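Local coordinates for protein type I polyketide synthase PikAII (Streptomyces venezuelae, PDB 3QP9) that forms the C2-type ketoreductase region of a modular polyketide synthase, a Rossmann-fold oxidoreductase relative that probably serves in epimerization of the growing polyketide chain, at residues A[62-67]-A[111-116]; A[68-73]-A[204-209]; A[252-257]-A[343-348]; A[279-284]-A[315-320]. All coordinates share one frame; numbering follows the deposited sequence.

Contact 1: residues A[62-67]-A[111-116]; sequences AEAAPV and LSLLAW
Ala64 and Leu113 mark the nearest approach of the two backbones, their CA atoms 7.8 Å apart, where the start of helix 65-73 passes the end of strand 109-112. This is a Rossmann-like arrangement: the helix follows strand 51-57, and strand 109-112 hydrogen-bonds to that strand. Ala64, the N-cap residue, lays its CB 3.9 Å from Leu113 CD1. Val67 does most of the joining with both methyls. Its CG1 stands anti to the backbone N (chi1 -175°) and meets Leu111 CD2 at 3.8 Å. CG2 reaches Leu113, tip to tip, at 3.7 Å from CD1, and also lies 3.8 Å from Trp116 CH2. Leu113 therefore fills the middle, with CD1 touching both Ala64 and Val67 and CB over the centre of the Trp116 ring, 4.1 Å above its plane. The chain of Glu63 runs past the indole in the opposite direction, with CB and CG near the six-membered ring and the carboxylate plane 61° from the ring plane; its OE2 makes a salt bridge with Arg60. Trp116 also meets His156 edge-to-face. The backbone turn that carries the indole back toward the helix begins with an ST turn, in which Leu114 N donates to Ser112 OG at 3.1 Å.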
loop_
_atom_site.group_PDB
_atom_site.type_symbol
_atom_site.label_atom_id
_atom_site.label_comp_id
_atom_site.label_asym_id
_atom_site.label_seq_id
_atom_site.Cartn_x
_atom_site.Cartn_y
_atom_site.Cartn_z
ATOM N N ALA A 62 16.110 19.871 13.019
ATOM C CA ALA A 62 16.543 20.561 11.809
ATOM C C ALA A 62 15.361 20.772 10.825
ATOM O O ALA A 62 14.802 21.868 10.730
ATOM C CB ALA A 62 17.658 19.761 11.127
ATOM N N GLU A 63 14.993 19.711 10.104
ATOM C CA GLU A 63 13.819 19.766 9.198
ATOM C C GLU A 63 12.581 19.873 10.046
ATOM O O GLU A 63 12.515 19.323 11.136
ATOM C CB GLU A 63 13.745 18.584 8.223
ATOM C CG GLU A 63 13.996 17.216 8.790
ATOM C CD GLU A 63 14.772 16.357 7.831
ATOM O OE1 GLU A 63 14.283 16.132 6.695
ATOM O OE2 GLU A 63 15.878 15.922 8.217
ATOM N N ALA A 64 11.614 20.621 9.564
ATOM C CA ALA A 64 10.508 21.039 10.392
ATOM C C ALA A 64 10.649 22.510 10.517
ATOM O O ALA A 64 9.652 23.199 10.426
ATOM C CB ALA A 64 10.489 20.381 11.748
ATOM N N ALA A 65 11.883 23.004 10.650
ATOM C CA ALA A 65 12.078 24.443 10.699
ATOM C C ALA A 65 11.282 25.129 9.591
ATOM O O ALA A 65 10.478 26.005 9.884
ATOM C CB ALA A 65 13.588 24.846 10.657
ATOM N N PRO A 66 11.494 24.714 8.302
ATOM C CA PRO A 66 10.740 25.369 7.266
ATOM C C PRO A 66 9.232 24.934 7.211
ATOM O O PRO A 66 8.374 25.730 6.779
ATOM C CB PRO A 66 11.536 25.024 5.996
ATOM C CG PRO A 66 12.129 23.627 6.291
ATOM C CD PRO A 66 12.262 23.558 7.805
ATOM N N VAL A 67 8.914 23.707 7.654
ATOM C CA VAL A 67 7.509 23.366 7.996
ATOM C C VAL A 67 6.824 24.426 8.956
ATOM O O VAL A 67 5.786 24.995 8.607
ATOM C CB VAL A 67 7.326 21.922 8.524
ATOM C CG1 VAL A 67 5.824 21.635 8.735
ATOM C CG2 VAL A 67 7.906 20.898 7.542
ATOM N N LEU A 111 -0.240 17.881 12.604
ATOM C CA LEU A 111 0.552 17.639 11.415
ATOM C C LEU A 111 1.643 16.718 11.836
ATOM O O LEU A 111 2.545 17.124 12.565
ATOM C CB LEU A 111 1.216 18.911 10.912
ATOM C CG LEU A 111 1.838 18.702 9.516
ATOM C CD1 LEU A 111 0.806 18.210 8.542
ATOM C CD2 LEU A 111 2.435 20.022 9.052
ATOM N N SER A 112 1.569 15.480 11.415
ATOM C CA SER A 112 2.638 14.516 11.762
ATOM C C SER A 112 3.737 14.508 10.731
ATOM O O SER A 112 3.467 14.225 9.519
ATOM C CB SER A 112 2.066 13.148 11.846
ATOM O OG SER A 112 3.088 12.208 12.102
ATOM N N LEU A 113 4.977 14.810 11.147
ATOM C CA LEU A 113 6.112 14.544 10.214
ATOM C C LEU A 113 6.763 13.176 10.519
ATOM O O LEU A 113 7.910 12.953 10.113
ATOM C CB LEU A 113 7.159 15.706 10.262
ATOM C CG LEU A 113 6.606 17.134 10.071
ATOM C CD1 LEU A 113 7.753 18.173 9.983
ATOM C CD2 LEU A 113 5.733 17.282 8.789
ATOM N N LEU A 114 6.090 12.303 11.267
ATOM C CA LEU A 114 6.750 11.059 11.782
ATOM C C LEU A 114 7.186 10.098 10.681
ATOM O O LEU A 114 8.140 9.357 10.855
ATOM C CB LEU A 114 5.884 10.268 12.791
ATOM C CG LEU A 114 5.597 10.997 14.130
ATOM C CD1 LEU A 114 4.592 10.210 14.948
ATOM C CD2 LEU A 114 6.964 11.194 14.931
ATOM N N ALA A 115 6.493 10.135 9.545
ATOM C CA ALA A 115 6.835 9.218 8.437
ATOM C C ALA A 115 8.250 9.482 7.880
ATOM O O ALA A 115 8.851 8.576 7.274
ATOM C CB ALA A 115 5.732 9.340 7.338
ATOM N N TRP A 116 8.783 10.690 8.136
ATOM C CA TRP A 116 10.088 11.062 7.609
ATOM C C TRP A 116 11.192 10.276 8.256
ATOM O O TRP A 116 12.268 10.194 7.687
ATOM C CB TRP A 116 10.412 12.550 7.731
ATOM C CG TRP A 116 9.454 13.398 6.995
ATOM C CD1 TRP A 116 8.333 12.992 6.298
ATOM C CD2 TRP A 116 9.511 14.803 6.891
ATOM N NE1 TRP A 116 7.685 14.103 5.762
ATOM C CE2 TRP A 116 8.392 15.219 6.134
ATOM C CE3 TRP A 116 10.380 15.763 7.394
ATOM C CZ2 TRP A 116 8.134 16.546 5.880
ATOM C CZ3 TRP A 116 10.107 17.094 7.147
ATOM C CH2 TRP A 116 9.033 17.465 6.344
#

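Contact 2: residues A[68-73]-A[204-209]; sequences LAALSG and ALDRMT
Ala70 turns its methyl toward Leu205, CB to CB 3.8 Å. With only a methyl at that position, the axes of segments 68-73 and 204-209 come within 9.0 Å and cross at -51°. Asp206 starts off pointing along the interface, but its carboxylate swings back so that OD1 lies 3.9 Å from Ala70 CB. The charge of that carboxylate is met by Arg202, one turn earlier in the helix, through a salt bridge from OD1.

Thr209 closes the next turn, and its rotation explains how. With OG1 between the backbone N and the carbonyl carbon (chi1 65°), the hydroxyl turns back on its own helix and donates to Asp206 O at 2.7 Å, tilted 25° from the carbonyl plane. This leaves the methyl as the group that faces the partner: CG2 sits 3.7 Å from Ala70 O and 4.2 Å from Ala70 CB. The polar end of the threonine is thus satisfied locally, and its apolar end makes the contact. Leu71 leaves its helix in the other direction, yet its chain brings CD2 to 4.3 Å from Thr209 CG2, while the side chain also packs on Val54 and Leu48.

Beneath the pair, Leu205 and Met208 rest on strand 190-196, and Leu68 and Leu71 on strand 51-57. Two neighbouring helices packed on each other and on the parallel strands under them form a helical layer of the kind that covers a Rossmann-type sheet.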
loop_
_atom_site.group_PDB
_atom_site.type_symbol
_atom_site.label_atom_id
_atom_site.label_comp_id
_atom_site.label_asym_id
_atom_site.label_seq_id
_atom_site.Cartn_x
_atom_site.Cartn_y
_atom_site.Cartn_z
ATOM N N LEU A 68 7.401 24.734 10.131
ATOM C CA LEU A 68 6.750 25.763 10.953
ATOM C C LEU A 68 6.751 27.129 10.317
ATOM O O LEU A 68 5.764 27.875 10.449
ATOM C CB LEU A 68 7.273 25.838 12.407
ATOM C CG LEU A 68 7.847 24.653 13.163
ATOM C CD1 LEU A 68 8.102 25.133 14.586
ATOM C CD2 LEU A 68 6.907 23.485 13.177
ATOM N N ALA A 69 7.811 27.477 9.570
ATOM C CA ALA A 69 7.762 28.777 8.914
ATOM C C ALA A 69 6.565 28.839 7.961
ATOM O O ALA A 69 5.809 29.809 7.984
ATOM C CB ALA A 69 9.099 29.116 8.185
ATOM N N ALA A 70 6.349 27.785 7.154
ATOM C CA ALA A 70 5.189 27.803 6.237
ATOM C C ALA A 70 3.853 27.899 6.936
ATOM O O ALA A 70 2.970 28.657 6.503
ATOM C CB ALA A 70 5.208 26.601 5.295
ATOM N N LEU A 71 3.702 27.147 8.027
ATOM C CA LEU A 71 2.467 27.202 8.795
ATOM C C LEU A 71 2.276 28.618 9.406
ATOM O O LEU A 71 1.178 29.204 9.341
ATOM C CB LEU A 71 2.494 26.171 9.926
ATOM C CG LEU A 71 2.530 24.664 9.619
ATOM C CD1 LEU A 71 2.873 23.939 10.821
ATOM C CD2 LEU A 71 1.188 24.231 9.232
ATOM N N SER A 72 3.347 29.140 10.008
ATOM C CA SER A 72 3.332 30.495 10.558
ATOM C C SER A 72 2.948 31.457 9.452
ATOM O O SER A 72 1.958 32.198 9.588
ATOM C CB SER A 72 4.714 30.870 11.159
ATOM O OG SER A 72 4.979 30.167 12.377
ATOM N N GLY A 73 3.707 31.415 8.335
ATOM C CA GLY A 73 3.478 32.286 7.201
ATOM C C GLY A 73 2.082 32.091 6.684
ATOM O O GLY A 73 1.481 33.041 6.238
ATOM N N ALA A 204 6.256 24.244 -2.351
ATOM C CA ALA A 204 5.517 23.023 -2.035
ATOM C C ALA A 204 4.898 23.080 -0.573
ATOM O O ALA A 204 3.769 22.595 -0.345
ATOM C CB ALA A 204 6.439 21.790 -2.201
ATOM N N LEU A 205 5.609 23.671 0.400
ATOM C CA LEU A 205 5.104 23.648 1.789
ATOM C C LEU A 205 3.974 24.680 1.930
ATOM O O LEU A 205 3.054 24.489 2.682
ATOM C CB LEU A 205 6.227 23.874 2.816
ATOM C CG LEU A 205 7.330 22.776 2.806
ATOM C CD1 LEU A 205 8.566 23.376 3.463
ATOM C CD2 LEU A 205 6.965 21.439 3.542
ATOM N N ASP A 206 4.055 25.755 1.139
ATOM C CA ASP A 206 2.971 26.694 0.966
ATOM C C ASP A 206 1.694 26.043 0.415
ATOM O O ASP A 206 0.609 26.320 0.923
ATOM C CB ASP A 206 3.420 27.875 0.089
ATOM C CG ASP A 206 4.410 28.853 0.857
ATOM O OD1 ASP A 206 4.472 28.772 2.128
ATOM O OD2 ASP A 206 5.117 29.689 0.191
ATOM N N ARG A 207 1.803 25.201 -0.623
ATOM C CA ARG A 207 0.618 24.492 -1.066
ATOM C C ARG A 207 0.119 23.508 -0.045
ATOM O O ARG A 207 -1.102 23.316 0.068
ATOM C CB ARG A 207 0.836 23.785 -2.388
ATOM C CG ARG A 207 0.996 24.839 -3.592
ATOM C CD ARG A 207 1.309 24.063 -4.907
ATOM N NE ARG A 207 1.316 25.015 -6.018
ATOM C CZ ARG A 207 2.381 25.330 -6.740
ATOM N NH1 ARG A 207 3.566 24.738 -6.521
ATOM N NH2 ARG A 207 2.250 26.228 -7.694
ATOM N N MET A 208 1.029 22.804 0.627
ATOM C CA MET A 208 0.601 22.003 1.817
ATOM C C MET A 208 -0.371 22.731 2.736
ATOM O O MET A 208 -1.481 22.200 3.075
ATOM C CB MET A 208 1.775 21.399 2.548
ATOM C CG MET A 208 1.388 20.541 3.782
ATOM S SD MET A 208 2.870 20.269 4.780
ATOM C CE MET A 208 3.157 21.958 5.335
ATOM N N THR A 209 -0.022 23.972 3.108
ATOM C CA THR A 209 -0.900 24.764 3.997
ATOM C C THR A 209 -2.271 25.082 3.395
ATOM O O THR A 209 -3.219 25.079 4.115
ATOM C CB THR A 209 -0.217 26.045 4.582
ATOM O OG1 THR A 209 0.077 26.943 3.522
ATOM C CG2 THR A 209 1.073 25.697 5.209
#

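Contact 3: residues A[252-257]-A[343-348]; sequences GTVLVT and LSAVLH
Leu255 and Val346 form the apolar centre, lying side by side and pointing the same way, with Leu255 CD2 3.9 Å from Val346 CG1. The extended chi1 of Leu255 (168°) carries its branch along the neighbouring valine. Leu343 joins this face, its CD2 4.3 Å from Leu255 CB. On the other face Val254 CG1 meets Ala345 CB at 4.2 Å, and Val256 lies beside Leu347.

Parallel strands hold these rows together. Leu255 works in both directions, its N donating to Ala345 O at 2.9 Å and its O accepting from Leu347 N at 2.8 Å; Thr257 N then donates to Leu347 O. At the beginning, Ser344 N donates to Thr253 O at 3.0 Å, and the register slips by one residue between Thr253 and Val254, a beta bulge. The slip leaves Ala345 N buried without a partner.

At the polar edge the hydroxyls bond beyond the two strands: Ser344 OG to Gln249 N, Thr253 OG1 to His341 O and Thr257 OG1 to Leu349 N. Strand 253-256 lies between strands 343-348 and 278-283, the central place taken by the first strand in a Rossmann fold, here that of the KR domain.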
loop_
_atom_site.group_PDB
_atom_site.type_symbol
_atom_site.label_atom_id
_atom_site.label_comp_id
_atom_site.label_asym_id
_atom_site.label_seq_id
_atom_site.Cartn_x
_atom_site.Cartn_y
_atom_site.Cartn_z
ATOM N N GLY A 252 12.057 -20.361 -20.228
ATOM C CA GLY A 252 12.621 -19.711 -19.023
ATOM C C GLY A 252 11.930 -20.442 -17.853
ATOM O O GLY A 252 11.030 -21.294 -18.117
ATOM N N THR A 253 12.379 -20.202 -16.630
ATOM C CA THR A 253 11.690 -20.734 -15.432
ATOM C C THR A 253 10.823 -19.646 -14.873
ATOM O O THR A 253 11.269 -18.517 -14.795
ATOM C CB THR A 253 12.742 -21.064 -14.354
ATOM O OG1 THR A 253 13.635 -22.074 -14.889
ATOM C CG2 THR A 253 12.119 -21.564 -13.113
ATOM N N VAL A 254 9.654 -19.988 -14.392
ATOM C CA VAL A 254 8.806 -18.991 -13.789
ATOM C C VAL A 254 8.671 -19.459 -12.354
ATOM O O VAL A 254 8.393 -20.648 -12.098
ATOM C CB VAL A 254 7.390 -18.927 -14.456
ATOM C CG1 VAL A 254 6.497 -17.997 -13.587
ATOM C CG2 VAL A 254 7.490 -18.376 -15.954
ATOM N N LEU A 255 8.989 -18.568 -11.453
ATOM C CA LEU A 255 8.890 -18.822 -10.011
ATOM C C LEU A 255 7.532 -18.453 -9.522
ATOM O O LEU A 255 7.088 -17.375 -9.820
ATOM C CB LEU A 255 9.991 -18.037 -9.295
ATOM C CG LEU A 255 9.826 -17.978 -7.766
ATOM C CD1 LEU A 255 9.994 -19.302 -7.122
ATOM C CD2 LEU A 255 10.860 -17.021 -7.164
ATOM N N VAL A 256 6.892 -19.344 -8.720
ATOM C CA VAL A 256 5.687 -19.048 -8.066
ATOM C C VAL A 256 5.910 -19.283 -6.591
ATOM O O VAL A 256 6.289 -20.366 -6.187
ATOM C CB VAL A 256 4.541 -19.941 -8.545
ATOM C CG1 VAL A 256 3.296 -19.558 -7.841
ATOM C CG2 VAL A 256 4.373 -19.833 -10.080
ATOM N N THR A 257 5.598 -18.270 -5.791
ATOM C CA THR A 257 5.785 -18.378 -4.393
ATOM C C THR A 257 4.472 -18.625 -3.716
ATOM O O THR A 257 3.366 -18.382 -4.271
ATOM C CB THR A 257 6.577 -17.141 -3.718
ATOM O OG1 THR A 257 5.670 -16.017 -3.556
ATOM C CG2 THR A 257 7.865 -16.784 -4.501
ATOM N N LEU A 343 15.673 -17.354 -15.084
ATOM C CA LEU A 343 14.481 -16.732 -14.559
ATOM C C LEU A 343 13.774 -15.754 -15.590
ATOM O O LEU A 343 14.375 -14.811 -16.070
ATOM C CB LEU A 343 14.884 -16.031 -13.249
ATOM C CG LEU A 343 13.997 -15.939 -12.032
ATOM C CD1 LEU A 343 13.949 -14.485 -11.520
ATOM C CD2 LEU A 343 12.653 -16.484 -12.282
ATOM N N SER A 344 12.509 -16.035 -15.908
ATOM C CA SER A 344 11.685 -15.298 -16.871
ATOM C C SER A 344 10.622 -14.438 -16.121
ATOM O O SER A 344 10.280 -13.334 -16.558
ATOM C CB SER A 344 10.952 -16.295 -17.773
ATOM O OG SER A 344 10.200 -15.641 -18.711
ATOM N N ALA A 345 10.055 -14.959 -15.038
ATOM C CA ALA A 345 9.026 -14.234 -14.343
ATOM C C ALA A 345 8.870 -14.758 -12.944
ATOM O O ALA A 345 9.103 -15.935 -12.682
ATOM C CB ALA A 345 7.646 -14.264 -15.116
ATOM N N VAL A 346 8.446 -13.887 -12.049
ATOM C CA VAL A 346 8.166 -14.271 -10.672
ATOM C C VAL A 346 6.704 -13.895 -10.291
ATOM O O VAL A 346 6.293 -12.721 -10.541
ATOM C CB VAL A 346 9.179 -13.546 -9.697
ATOM C CG1 VAL A 346 8.812 -13.843 -8.243
ATOM C CG2 VAL A 346 10.503 -14.021 -9.906
ATOM N N LEU A 347 5.919 -14.855 -9.751
ATOM C CA LEU A 347 4.611 -14.609 -9.251
ATOM C C LEU A 347 4.715 -14.704 -7.757
ATOM O O LEU A 347 4.884 -15.782 -7.218
ATOM C CB LEU A 347 3.457 -15.546 -9.751
ATOM C CG LEU A 347 3.355 -15.541 -11.278
ATOM C CD1 LEU A 347 2.068 -16.344 -11.716
ATOM C CD2 LEU A 347 3.222 -14.121 -11.793
ATOM N N HIS A 348 4.688 -13.546 -7.112
ATOM C CA HIS A 348 4.870 -13.511 -5.667
ATOM C C HIS A 348 3.579 -13.409 -4.874
ATOM O O HIS A 348 2.937 -12.380 -4.939
ATOM C CB HIS A 348 5.900 -12.448 -5.213
ATOM C CG HIS A 348 6.190 -12.526 -3.735
ATOM N ND1 HIS A 348 6.207 -11.416 -2.911
ATOM C CD2 HIS A 348 6.454 -13.589 -2.937
ATOM C CE1 HIS A 348 6.486 -11.791 -1.669
ATOM N NE2 HIS A 348 6.627 -13.113 -1.653
#

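Contact 4: residues A[279-284]-A[315-320]; sequences LLLHTT and ATATVV
Leu279 opens a run of five backbone hydrogen bonds between two parallel strands, its N donating to Thr316 O at 2.9 Å and its O accepting from Thr318 N at 3.1 Å. The alternation continues through Leu281, whose N donates to Thr318 O and whose O accepts from Val320 N, both at 2.9 Å; Thr283 N closes the run on Val320 O. Three CA-H...O contacts supplement it, from Ala317, Val319 and His282. Past the strand bonds, His282 NE2 is hydrogen-bonded to Cys322 O, and the hydroxyls of Thr283 and Thr321 bond to each other.

The packing divides between two faces. On one, Leu279 spans two alanines, CD1 at 3.8 Å from Ala315 CB and CB at 3.9 Å from Ala317 CB. Leu281 follows, its CG anti to the carbonyl carbon (chi1 -58°), which brings CD1 within 4.2 Å of both Ala317 CB and Val319 CG2. On the other face Leu280 CD1 meets Val320 CG2 at 4.0 Å and also the methyl of Thr318.

Strand 316-321 is the outermost strand on this side within the chain, while 278-283 is bonded on its inner flank to 253-256. Helices 262-274 and 304-313 cover the face of Leu279 and Leu281, the first reaching Ala315 and the second Ala317 and Val319.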
loop_
_atom_site.group_PDB
_atom_site.type_symbol
_atom_site.label_atom_id
_atom_site.label_comp_id
_atom_site.label_asym_id
_atom_site.label_seq_id
_atom_site.Cartn_x
_atom_site.Cartn_y
_atom_site.Cartn_z
ATOM N N LEU A 279 8.955 -24.627 -14.119
ATOM C CA LEU A 279 8.352 -23.960 -13.002
ATOM C C LEU A 279 9.175 -24.210 -11.727
ATOM O O LEU A 279 9.639 -25.313 -11.465
ATOM C CB LEU A 279 6.898 -24.438 -12.787
ATOM C CG LEU A 279 5.920 -23.921 -13.852
ATOM C CD1 LEU A 279 4.507 -24.623 -13.747
ATOM C CD2 LEU A 279 5.812 -22.358 -13.752
ATOM N N LEU A 280 9.341 -23.157 -10.934
ATOM C CA LEU A 280 10.023 -23.302 -9.684
ATOM C C LEU A 280 8.981 -22.909 -8.653
ATOM O O LEU A 280 8.452 -21.833 -8.724
ATOM C CB LEU A 280 11.250 -22.364 -9.621
ATOM C CG LEU A 280 11.912 -22.370 -8.210
ATOM C CD1 LEU A 280 12.317 -23.798 -7.815
ATOM C CD2 LEU A 280 13.103 -21.516 -8.332
ATOM N N LEU A 281 8.678 -23.790 -7.727
ATOM C CA LEU A 281 7.560 -23.589 -6.826
ATOM C C LEU A 281 8.150 -23.442 -5.433
ATOM O O LEU A 281 8.793 -24.372 -4.951
ATOM C CB LEU A 281 6.619 -24.813 -6.821
ATOM C CG LEU A 281 6.038 -25.188 -8.183
ATOM C CD1 LEU A 281 5.145 -26.303 -7.967
ATOM C CD2 LEU A 281 5.271 -24.007 -8.780
ATOM N N HIS A 282 7.909 -22.298 -4.778
ATOM C CA HIS A 282 8.407 -22.073 -3.401
ATOM C C HIS A 282 7.236 -22.276 -2.461
ATOM O O HIS A 282 6.075 -21.898 -2.810
ATOM C CB HIS A 282 8.990 -20.670 -3.253
ATOM C CG HIS A 282 8.952 -20.167 -1.855
ATOM N ND1 HIS A 282 7.783 -19.733 -1.258
ATOM C CD2 HIS A 282 9.898 -20.160 -0.896
ATOM C CE1 HIS A 282 8.037 -19.407 -0.003
ATOM N NE2 HIS A 282 9.319 -19.653 0.235
ATOM N N THR A 283 7.501 -22.944 -1.335
ATOM C CA THR A 283 6.532 -23.040 -0.246
ATOM C C THR A 283 7.066 -22.505 1.053
ATOM O O THR A 283 8.244 -22.621 1.364
ATOM C CB THR A 283 5.957 -24.446 0.048
ATOM O OG1 THR A 283 6.987 -25.287 0.592
ATOM C CG2 THR A 283 5.373 -25.043 -1.226
ATOM N N THR A 284 6.154 -21.919 1.801
ATOM C CA THR A 284 6.484 -21.254 3.044
ATOM C C THR A 284 6.670 -22.333 4.073
ATOM O O THR A 284 5.848 -23.254 4.148
ATOM C CB THR A 284 5.340 -20.355 3.438
ATOM O OG1 THR A 284 4.826 -19.727 2.248
ATOM C CG2 THR A 284 5.820 -19.282 4.429
ATOM N N ALA A 315 4.777 -29.014 -17.902
ATOM C CA ALA A 315 5.952 -28.285 -17.325
ATOM C C ALA A 315 6.773 -29.160 -16.424
ATOM O O ALA A 315 6.210 -29.942 -15.696
ATOM C CB ALA A 315 5.503 -27.071 -16.503
ATOM N N THR A 316 8.075 -28.942 -16.356
ATOM C CA THR A 316 8.801 -29.627 -15.303
ATOM C C THR A 316 8.939 -28.625 -14.194
ATOM O O THR A 316 9.312 -27.488 -14.435
ATOM C CB THR A 316 10.053 -30.417 -15.734
ATOM O OG1 THR A 316 11.231 -30.165 -14.931
ATOM C CG2 THR A 316 10.264 -30.440 -17.180
ATOM N N ALA A 317 8.443 -29.040 -13.044
ATOM C CA ALA A 317 8.382 -28.204 -11.855
ATOM C C ALA A 317 9.233 -28.880 -10.764
ATOM O O ALA A 317 9.276 -30.104 -10.622
ATOM C CB ALA A 317 6.990 -28.022 -11.353
ATOM N N THR A 318 9.891 -28.040 -10.008
ATOM C CA THR A 318 10.600 -28.474 -8.853
ATOM C C THR A 318 10.109 -27.647 -7.661
ATOM O O THR A 318 9.547 -26.565 -7.840
ATOM C CB THR A 318 12.033 -28.326 -9.231
ATOM O OG1 THR A 318 12.698 -29.588 -9.134
ATOM C CG2 THR A 318 12.769 -27.173 -8.644
ATOM N N VAL A 319 10.261 -28.182 -6.448
ATOM C CA VAL A 319 9.672 -27.528 -5.272
ATOM C C VAL A 319 10.795 -27.218 -4.306
ATOM O O VAL A 319 11.594 -28.105 -4.050
ATOM C CB VAL A 319 8.665 -28.418 -4.542
ATOM C CG1 VAL A 319 8.196 -27.746 -3.257
ATOM C CG2 VAL A 319 7.492 -28.764 -5.432
ATOM N N VAL A 320 10.857 -25.970 -3.800
ATOM C CA VAL A 320 11.871 -25.564 -2.828
ATOM C C VAL A 320 11.189 -24.906 -1.587
ATOM O O VAL A 320 10.107 -24.317 -1.683
ATOM C CB VAL A 320 12.933 -24.599 -3.440
ATOM C CG1 VAL A 320 13.841 -24.087 -2.330
ATOM C CG2 VAL A 320 13.806 -25.303 -4.461
#

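How the contacts relate
Contacts 1 and 2 share helix 65-73, their centres 11 Å apart, and they touch where Leu205 meets Pro66 and Val67; along the chain their segments alternate. Contacts 3 and 4 form a second cluster, centres 9 Å apart, with contact 4 nested in the loop closed by contact 3 and strands 253-256 and 278-283 side by side. The clusters follow in series and lie on opposite sides of the chain's centre, contact 1 being about 41 Å from contact 3, centre to centre. Contacts 3 and 4 both belong to the KR domain. Two Rossmann-like halves in tandem are consistent with the structural and catalytic subdomains of polyketide synthase ketoreductases.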